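Local atomic coordinates of protein DsvD (Desulfovibrio vulgaris, PDB entry 1UCR), a protein that may play an essential role in dissimilatory sulfite reduction and carries a winged-helix motif that possibly interacts with B- and Z-DNA. Residues B[19-27]-B[55-65]. Sequence-based numbering, arbitrary orientation.
Sequences KSKFYFNDF and WSSGSTTMYGL
Phe-22 and Tyr-63 form an antiparallel hydrogen-bonded pair, Phe-22 N giving to Tyr-63 O (2.9 Å) and Tyr-63 N to Phe-22 O (2.8 Å). Tyr-23 and Met-62 follow as a non-hydrogen-bonded pair. Beyond it, Phe-24 N bonds to Thr-61 O, just as the chain turns into helix 24-30. Tyr-23 sits at the N-cap position; its N-H is taken by Asp-26 OD2, three residues on, as in one half of a capping box.

The Met-62 side chain runs alongside Tyr-23. It bends at its last torsion (chi3 87°), which lays CE over the centre of the Tyr-23 ring, 3.7 Å from the centroid. SD sits obliquely to the ring, a Met-aromatic contact. Lys-21 passes across the Met-62 chain, its CE 3.8 Å from SD. With its outer chain straight, Lys-21 reaches over one face of Trp-55. CD stands 3.6 Å from the centroid of the five-membered ring, and NZ makes a cation-pi contact with the six-membered ring at 4.1 Å. A water also accepts from NZ. Another water joins Trp-55 NE1 to Ser-20 O, and a third links that carbonyl to Leu-65 N.

Phe-22 and Tyr-63 point to the other face of the sheet, where Phe-27 of helix 24-30 joins them. Phe-27 CE1 meets Tyr-63 CB at 3.8 Å. Helix 3-12 packs on Phe-22 and Phe-27, helix 36-48 on Tyr-63, whose OH bonds to Lys-40.

Strand 22-23 adds an outer strand beside 60-65, in the sheet whose other two strands form the hairpin, or wing, of the winged-helix fold. Main-chain bonds fix the register. On the Met-62 side, Tyr-23, Lys-21 and Trp-55 pack round the buried thioether, and the cation-pi contact probably steadies the lysine charge.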
ATOM      1  N   LYS B  19       8.362   0.257  10.842  1.00 14.52           N
ATOM      2  CA  LYS B  19       8.663  -1.137  10.469  1.00 14.16           C
ATOM      3  C   LYS B  19       7.463  -1.602   9.691  1.00 13.00           C
ATOM      4  O   LYS B  19       6.495  -0.894   9.406  1.00 13.06           O
ATOM      5  CB  LYS B  19       8.986  -1.963  11.716  1.00 14.20           C
ATOM      6  CG  LYS B  19       7.852  -1.980  12.731  1.00 14.05           C
ATOM      7  CD  LYS B  19       8.384  -2.562  14.049  1.00 13.80           C
ATOM      8  CE  LYS B  19       7.361  -2.581  15.159  1.00 17.52           C
ATOM      9  NZ  LYS B  19       6.241  -3.578  15.049  1.00 14.48           N
ATOM     10  N   SER B  20       7.536  -2.858   9.227  1.00 12.62           N
ATOM     11  CA  SER B  20       6.626  -3.283   8.172  1.00 13.84           C
ATOM     12  C   SER B  20       5.219  -3.517   8.690  1.00 13.13           C
ATOM     13  O   SER B  20       4.307  -3.495   7.849  1.00 13.30           O
ATOM     14  CB  SER B  20       7.143  -4.579   7.493  1.00 17.00           C
ATOM     15  OG  SER B  20       7.179  -5.664   8.451  0.50 18.47           O
ATOM     16  N   LYS B  21       5.091  -3.787   9.993  1.00 12.50           N
ATOM     17  CA  LYS B  21       3.738  -4.071  10.567  1.00 12.66           C
ATOM     18  C   LYS B  21       3.733  -3.697  12.032  1.00 11.32           C
ATOM     19  O   LYS B  21       4.752  -3.679  12.713  1.00 12.10           O
ATOM     20  CB  LYS B  21       3.309  -5.511  10.324  1.00 12.61           C
ATOM     21  CG  LYS B  21       4.285  -6.526  10.893  1.00 13.61           C
ATOM     22  CD  LYS B  21       3.875  -7.995  10.537  1.00 16.38           C
ATOM     23  CE  LYS B  21       4.846  -8.959  11.173  1.00 21.55           C
ATOM     24  NZ  LYS B  21       4.578 -10.381  10.828  1.00 32.84           N
ATOM     25  N   PHE B  22       2.536  -3.389  12.539  1.00  9.40           N
ATOM     26  CA  PHE B  22       2.296  -2.948  13.894  1.00  8.81           C
ATOM     27  C   PHE B  22       1.099  -3.722  14.460  1.00  8.08           C
ATOM     28  O   PHE B  22       0.211  -4.127  13.727  1.00  8.76           O
ATOM     29  CB  PHE B  22       2.027  -1.447  13.929  1.00  8.41           C
ATOM     30  CG  PHE B  22       3.258  -0.618  13.701  1.00  8.33           C
ATOM     31  CD1 PHE B  22       3.651  -0.289  12.401  1.00  9.17           C
ATOM     32  CD2 PHE B  22       4.015  -0.134  14.779  1.00  9.45           C
ATOM     33  CE1 PHE B  22       4.775   0.499  12.167  1.00  9.56           C
ATOM     34  CE2 PHE B  22       5.142   0.655  14.533  1.00 10.00           C
ATOM     35  CZ  PHE B  22       5.473   0.994  13.246  1.00 10.35           C
ATOM     36  N   TYR B  23       1.080  -3.917  15.774  1.00  7.86           N
ATOM     37  CA  TYR B  23      -0.046  -4.560  16.439  1.00  8.04           C
ATOM     38  C   TYR B  23      -1.315  -3.748  16.354  1.00  7.75           C
ATOM     39  O   TYR B  23      -1.269  -2.530  16.320  1.00  7.60           O
ATOM     40  CB  TYR B  23       0.274  -4.746  17.950  1.00  8.83           C
ATOM     41  CG  TYR B  23       1.406  -5.735  18.136  1.00  8.85           C
ATOM     42  CD1 TYR B  23       2.644  -5.308  18.629  1.00  9.71           C
ATOM     43  CD2 TYR B  23       1.258  -7.082  17.857  1.00  9.48           C
ATOM     44  CE1 TYR B  23       3.674  -6.235  18.822  1.00 12.05           C
ATOM     45  CE2 TYR B  23       2.245  -7.995  18.003  1.00 12.94           C
ATOM     46  CZ  TYR B  23       3.475  -7.545  18.505  1.00 14.14           C
ATOM     47  OH  TYR B  23       4.485  -8.489  18.624  1.00 18.76           O
ATOM     48  N   PHE B  24      -2.451  -4.439  16.435  1.00  7.78           N
ATOM     49  CA  PHE B  24      -3.713  -3.720  16.617  1.00  7.43           C
ATOM     50  C   PHE B  24      -3.608  -2.668  17.693  1.00  7.53           C
ATOM     51  O   PHE B  24      -3.995  -1.516  17.519  1.00  8.29           O
ATOM     52  CB  PHE B  24      -4.787  -4.767  16.976  1.00  7.71           C
ATOM     53  CG  PHE B  24      -6.109  -4.071  17.291  1.00  7.75           C
ATOM     54  CD1 PHE B  24      -6.810  -3.349  16.312  1.00  8.34           C
ATOM     55  CD2 PHE B  24      -6.640  -4.074  18.559  1.00  8.84           C
ATOM     56  CE1 PHE B  24      -7.982  -2.678  16.611  1.00  8.91           C
ATOM     57  CE2 PHE B  24      -7.854  -3.444  18.883  1.00  8.99           C
ATOM     58  CZ  PHE B  24      -8.533  -2.733  17.895  1.00  9.43           C
ATOM     59  N   ASN B  25      -3.015  -2.995  18.848  1.00  7.94           N
ATOM     60  CA  ASN B  25      -2.954  -2.084  19.962  1.00  7.81           C
ATOM     61  C   ASN B  25      -1.950  -0.961  19.749  1.00  7.61           C
ATOM     62  O   ASN B  25      -2.038   0.053  20.419  1.00  8.80           O
ATOM     63  CB  ASN B  25      -2.632  -2.816  21.268  1.00  8.23           C
ATOM     64  CG  ASN B  25      -3.763  -3.613  21.831  1.00  9.52           C
ATOM     65  OD1 ASN B  25      -4.884  -3.578  21.351  1.00 13.46           O
ATOM     66  ND2 ASN B  25      -3.451  -4.348  22.879  1.00 11.78           N
ATOM     67  N   ASP B  26      -1.018  -1.092  18.773  1.00  7.79           N
ATOM     68  CA  ASP B  26      -0.238   0.085  18.406  1.00  8.08           C
ATOM     69  C   ASP B  26      -1.143   1.187  17.829  1.00  7.88           C
ATOM     70  O   ASP B  26      -0.913   2.356  18.069  1.00  8.27           O
ATOM     71  CB  ASP B  26       0.840  -0.265  17.377  1.00  8.30           C
ATOM     72  CG  ASP B  26       2.063  -0.978  17.968  1.00  7.97           C
ATOM     73  OD1 ASP B  26       2.582  -0.487  18.992  1.00  9.35           O
ATOM     74  OD2 ASP B  26       2.479  -1.968  17.354  1.00  8.72           O
ATOM     75  N   PHE B  27      -2.179   0.771  17.076  1.00  7.90           N
ATOM     76  CA  PHE B  27      -3.082   1.775  16.473  1.00  7.91           C
ATOM     77  C   PHE B  27      -4.004   2.360  17.516  1.00  8.42           C
ATOM     78  O   PHE B  27      -4.264   3.572  17.530  1.00  8.81           O
ATOM     79  CB  PHE B  27      -3.870   1.141  15.322  1.00  8.68           C
ATOM     80  CG  PHE B  27      -2.951   0.697  14.213  1.00  8.81           C
ATOM     81  CD1 PHE B  27      -2.592  -0.634  14.117  1.00  8.94           C
ATOM     82  CD2 PHE B  27      -2.417   1.618  13.292  1.00  9.41           C
ATOM     83  CE1 PHE B  27      -1.698  -1.063  13.160  1.00  9.20           C
ATOM     84  CE2 PHE B  27      -1.566   1.175  12.296  1.00 10.04           C
ATOM     85  CZ  PHE B  27      -1.213  -0.167  12.237  1.00  9.82           C
ATOM     86  N   TRP B  55      -2.210  -9.599   9.395  1.00 10.38           N
ATOM     87  CA  TRP B  55      -1.483 -10.747   9.908  1.00 10.64           C
ATOM     88  C   TRP B  55      -2.132 -11.181  11.195  1.00  9.48           C
ATOM     89  O   TRP B  55      -2.554 -10.345  12.023  1.00 10.85           O
ATOM     90  CB  TRP B  55      -0.038 -10.380  10.282  1.00 13.69           C
ATOM     91  CG  TRP B  55       0.654  -9.554   9.223  1.00 16.14           C
ATOM     92  CD1 TRP B  55       0.626  -8.216   8.863  1.00 14.02           C
ATOM     93  CD2 TRP B  55       1.555 -10.101   8.309  1.00 23.07           C
ATOM     94  NE1 TRP B  55       1.425  -7.918   7.839  1.00 17.41           N
ATOM     95  CE2 TRP B  55       2.052  -9.110   7.437  1.00 24.55           C
ATOM     96  CE3 TRP B  55       2.023 -11.404   8.142  1.00 32.39           C
ATOM     97  CZ2 TRP B  55       2.960  -9.262   6.407  1.00 33.58           C
ATOM     98  CZ3 TRP B  55       2.936 -11.583   7.110  1.00 39.60           C
ATOM     99  CH2 TRP B  55       3.406 -10.573   6.260  1.00 42.35           C
ATOM    100  N   SER B  56      -2.141 -12.471  11.481  1.00 11.14           N
ATOM    101  CA  SER B  56      -2.315 -12.930  12.816  1.00 12.81           C
ATOM    102  C   SER B  56      -0.981 -12.932  13.519  1.00 14.41           C
ATOM    103  O   SER B  56       0.033 -13.300  12.919  1.00 20.16           O
ATOM    104  CB  SER B  56      -2.852 -14.369  12.845  1.00 22.34           C
ATOM    105  OG  SER B  56      -4.071 -14.444  12.102  0.50 19.17           O
ATOM    106  N   SER B  57      -0.931 -12.611  14.792  1.00 11.23           N
ATOM    107  CA  SER B  57       0.340 -12.660  15.523  1.00 12.33           C
ATOM    108  C   SER B  57       0.014 -13.065  16.946  1.00 10.87           C
ATOM    109  O   SER B  57      -0.588 -12.277  17.690  1.00 11.10           O
ATOM    110  CB  SER B  57       1.037 -11.310  15.499  1.00 14.88           C
ATOM    111  OG  SER B  57       2.198 -11.439  16.307  1.00 21.11           O
ATOM    112  N   GLY B  58       0.395 -14.302  17.283  1.00 12.28           N
ATOM    113  CA  GLY B  58       0.113 -14.750  18.630  1.00 12.83           C
ATOM    114  C   GLY B  58      -1.381 -14.654  18.908  1.00 11.00           C
ATOM    115  O   GLY B  58      -2.211 -15.154  18.139  1.00 10.83           O
ATOM    116  N   SER B  59      -1.738 -14.015  20.011  1.00 12.34           N
ATOM    117  CA  SER B  59      -3.119 -13.851  20.387  1.00 12.17           C
ATOM    118  C   SER B  59      -3.770 -12.605  19.801  1.00 10.55           C
ATOM    119  O   SER B  59      -4.918 -12.372  20.114  1.00 12.81           O
ATOM    120  CB  SER B  59      -3.262 -13.771  21.920  1.00 16.09           C
ATOM    121  OG  SER B  59      -2.442 -12.723  22.351  1.00 18.51           O
ATOM    122  N   THR B  60      -3.079 -11.879  18.945  1.00  9.21           N
ATOM    123  CA  THR B  60      -3.612 -10.625  18.391  1.00  8.69           C
ATOM    124  C   THR B  60      -3.374 -10.590  16.915  1.00  7.64           C
ATOM    125  O   THR B  60      -3.300 -11.624  16.231  1.00  8.68           O
ATOM    126  CB  THR B  60      -3.032  -9.448  19.210  1.00  8.90           C
ATOM    127  OG1 THR B  60      -3.632  -8.234  18.770  1.00  8.28           O
ATOM    128  CG2 THR B  60      -1.532  -9.305  19.050  1.00 10.11           C
ATOM    129  N   THR B  61      -3.346  -9.353  16.382  1.00  8.22           N
ATOM    130  CA  THR B  61      -3.307  -9.096  14.955  1.00  8.15           C
ATOM    131  C   THR B  61      -2.275  -8.009  14.708  1.00  7.72           C
ATOM    132  O   THR B  61      -1.961  -7.211  15.594  1.00  7.95           O
ATOM    133  CB  THR B  61      -4.693  -8.689  14.401  1.00  8.29           C
ATOM    134  OG1 THR B  61      -5.114  -7.499  15.069  1.00  8.39           O
ATOM    135  CG2 THR B  61      -5.691  -9.836  14.641  1.00  9.81           C
ATOM    136  N   MET B  62      -1.776  -7.960  13.468  1.00  8.19           N
ATOM    137  CA  MET B  62      -0.912  -6.883  13.008  1.00  8.60           C
ATOM    138  C   MET B  62      -1.339  -6.422  11.644  1.00  8.20           C
ATOM    139  O   MET B  62      -1.983  -7.137  10.872  1.00  9.26           O
ATOM    140  CB  MET B  62       0.563  -7.317  12.968  1.00  9.98           C
ATOM    141  CG  MET B  62       1.045  -7.872  14.307  1.00 10.99           C
ATOM    142  SD  MET B  62       2.832  -8.217  14.306  1.00 12.00           S
ATOM    143  CE  MET B  62       3.451  -6.606  14.779  1.00 13.84           C
ATOM    144  N   TYR B  63      -0.931  -5.171  11.334  1.00  8.53           N
ATOM    145  CA  TYR B  63      -1.316  -4.500  10.117  1.00  9.12           C
ATOM    146  C   TYR B  63      -0.119  -3.746   9.595  1.00  8.80           C
ATOM    147  O   TYR B  63       0.630  -3.160  10.395  1.00 10.50           O
ATOM    148  CB  TYR B  63      -2.451  -3.492  10.322  1.00  9.02           C
ATOM    149  CG  TYR B  63      -3.727  -4.098  10.897  1.00  8.83           C
ATOM    150  CD1 TYR B  63      -3.828  -4.386  12.272  1.00  8.76           C
ATOM    151  CD2 TYR B  63      -4.810  -4.410  10.053  1.00  8.77           C
ATOM    152  CE1 TYR B  63      -4.984  -4.948  12.774  1.00  8.99           C
ATOM    153  CE2 TYR B  63      -5.982  -4.970  10.589  1.00  8.89           C
ATOM    154  CZ  TYR B  63      -6.036  -5.227  11.951  1.00  8.69           C
ATOM    155  OH  TYR B  63      -7.173  -5.786  12.519  1.00  9.55           O
ATOM    156  N   GLY B  64       0.030  -3.660   8.293  1.00  9.50           N
ATOM    157  CA  GLY B  64       1.006  -2.788   7.645  1.00 10.17           C
ATOM    158  C   GLY B  64       0.531  -2.414   6.259  1.00  9.73           C
ATOM    159  O   GLY B  64      -0.485  -2.910   5.782  1.00 11.03           O
ATOM    160  N   LEU B  65       1.256  -1.468   5.626  1.00 10.50           N
ATOM    161  CA  LEU B  65       0.854  -1.098   4.277  1.00 10.57           C
ATOM    162  C   LEU B  65       1.038  -2.239   3.276  1.00 11.48           C
ATOM    163  O   LEU B  65       1.968  -3.035   3.382  1.00 14.13           O
ATOM    164  CB  LEU B  65       1.743   0.111   3.827  1.00 13.72           C
ATOM    165  CG  LEU B  65       1.343   1.401   4.535  1.00 13.16           C
ATOM    166  CD1 LEU B  65       2.443   2.455   4.364  1.00 19.23           C
ATOM    167  CD2 LEU B  65      -0.012   1.988   4.080  1.00 17.30           C
TER
HETATM  168  O   HOH W   1       3.782  -0.883   6.746  1.00 16.97           O
HETATM  169  O   HOH W   2       2.916  -5.814   6.721  1.00 17.51           O
HETATM  170  O   HOH W   3       2.715 -11.361  12.418  1.00 28.95           O